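Local coordinates for putative membrane protein (Corynebacterium diphtheriae NCTC 13129, PDB 3C8I), which is of unknown function but is a putative membrane protein of the DUF3239 family, seen here as its C-terminal part, at the interface of chains A and B. Numbering follows the deposited sequence. Chains: chain A/B, Putative membrane protein.

The interface of chains A and B. Residues chain A 70, 106-107, 110; chain B 82, 89, 135-136.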
# COMPACT_ATOMS: atom_id res chain seq x y z
N ARG A 70 -13.20 -8.21 -9.66
CA ARG A 70 -11.87 -8.80 -9.42
C ARG A 70 -11.35 -8.48 -8.03
O ARG A 70 -11.44 -7.35 -7.57
CB ARG A 70 -10.86 -8.30 -10.44
CG ARG A 70 -11.15 -8.71 -11.85
CD ARG A 70 -9.97 -8.40 -12.75
NE ARG A 70 -9.86 -6.97 -13.01
CZ ARG A 70 -10.32 -6.34 -14.09
NH1 ARG A 70 -10.94 -6.99 -15.06
NH2 ARG A 70 -10.14 -5.03 -14.20
N ILE A 106 -3.40 -2.94 -4.62
CA ILE A 106 -4.44 -3.78 -5.18
C ILE A 106 -4.34 -3.75 -6.73
O ILE A 106 -4.47 -4.78 -7.39
CB ILE A 106 -5.87 -3.32 -4.70
CG1 ILE A 106 -6.01 -3.40 -3.16
CG2 ILE A 106 -7.00 -4.11 -5.44
CD1 ILE A 106 -5.85 -4.77 -2.56
N ALA A 107 -4.10 -2.57 -7.30
CA ALA A 107 -3.97 -2.44 -8.75
C ALA A 107 -2.74 -3.18 -9.25
O ALA A 107 -2.81 -3.85 -10.29
CB ALA A 107 -3.94 -0.95 -9.18
N GLU A 110 -3.43 -7.00 -9.12
CA GLU A 110 -4.26 -7.39 -10.25
C GLU A 110 -3.47 -7.47 -11.57
O GLU A 110 -3.66 -8.43 -12.31
CB GLU A 110 -5.48 -6.48 -10.42
CG GLU A 110 -6.48 -6.56 -9.30
CD GLU A 110 -7.83 -5.91 -9.61
OE1 GLU A 110 -8.15 -5.67 -10.80
OE2 GLU A 110 -8.57 -5.64 -8.63
N VAL B 82 -5.56 -4.73 -16.50
CA VAL B 82 -5.49 -6.16 -16.79
C VAL B 82 -6.03 -6.46 -18.20
O VAL B 82 -5.34 -7.09 -19.01
CB VAL B 82 -6.25 -7.05 -15.72
CG1 VAL B 82 -7.51 -6.39 -15.24
CG2 VAL B 82 -6.61 -8.44 -16.29
N ASP B 89 -4.59 1.69 -15.08
CA ASP B 89 -5.84 1.60 -14.31
C ASP B 89 -5.74 2.28 -12.93
O ASP B 89 -6.74 2.49 -12.25
CB ASP B 89 -6.31 0.14 -14.20
CG ASP B 89 -7.41 -0.22 -15.22
OD1 ASP B 89 -7.67 0.60 -16.13
OD2 ASP B 89 -8.01 -1.31 -15.12
N LYS B 135 -12.91 2.01 -8.15
CA LYS B 135 -12.09 1.15 -7.28
C LYS B 135 -10.66 1.59 -7.02
O LYS B 135 -10.09 1.19 -6.01
CB LYS B 135 -12.15 -0.32 -7.74
CG LYS B 135 -11.44 -0.65 -9.01
CD LYS B 135 -11.80 -2.06 -9.50
CE LYS B 135 -11.19 -3.18 -8.66
NZ LYS B 135 -10.77 -4.29 -9.55
N PHE B 136 -10.05 2.40 -7.90
CA PHE B 136 -8.68 2.86 -7.70
C PHE B 136 -8.54 4.40 -7.67
O PHE B 136 -7.46 4.94 -7.91
CB PHE B 136 -7.75 2.30 -8.78
CG PHE B 136 -7.71 0.79 -8.84
CD1 PHE B 136 -7.61 0.04 -7.66
CD2 PHE B 136 -7.81 0.13 -10.05
CE1 PHE B 136 -7.59 -1.35 -7.71
CE2 PHE B 136 -7.77 -1.27 -10.12
CZ PHE B 136 -7.66 -2.01 -8.94
O HOH W 1 -13.21 -5.47 -11.31
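B:Phe136 lays one face of its ring on A:Ala107, whose CB sits over the centre of the ring, 3.8 Å from the centroid, in a CH-pi contact. This is the apolar core of a patch between two copies of the DUF3239 domain, where helix 103-112 of chain A meets loop residues of chain B; whether the pairing exists outside the crystal the structure alone does not show. At the rim of the ring, A:Ile106 brings CG2 to CE1 of B:Phe136 (3.6 Å) in the ring plane, the branch held anti to its own backbone N. The opposite face is backed from within chain B by CG of B:Lys135, so the ring is sandwiched between helix and neighbour.

From there B:Lys135 bends at chi3 (-73°) and chi4 and meets A:Glu110 tip to tip. Its NZ takes the syn lone pair of carboxylate OE2 at 2.7 Å, a salt bridge, and a weak bond to OE1. The A:Glu110 carboxylate, CD at the ring edge, is turned 64° from the ring plane. Its OE1 receives NE of A:Arg70 at 3.1 Å, nearly straight (166° at H); the oxygen lies in the guanidinium plane, though the donor comes from above the carboxylate. The carboxylate bridges A:Arg70 NE and B:Lys135 NZ, 4.5 Å apart, and probably offsets their repulsion. Farther out, water 1 links A:Arg70 N to B:Lys135 NZ, while B:Val82 turns CG1 over the guanidinium face, modelled too close to trust in detail.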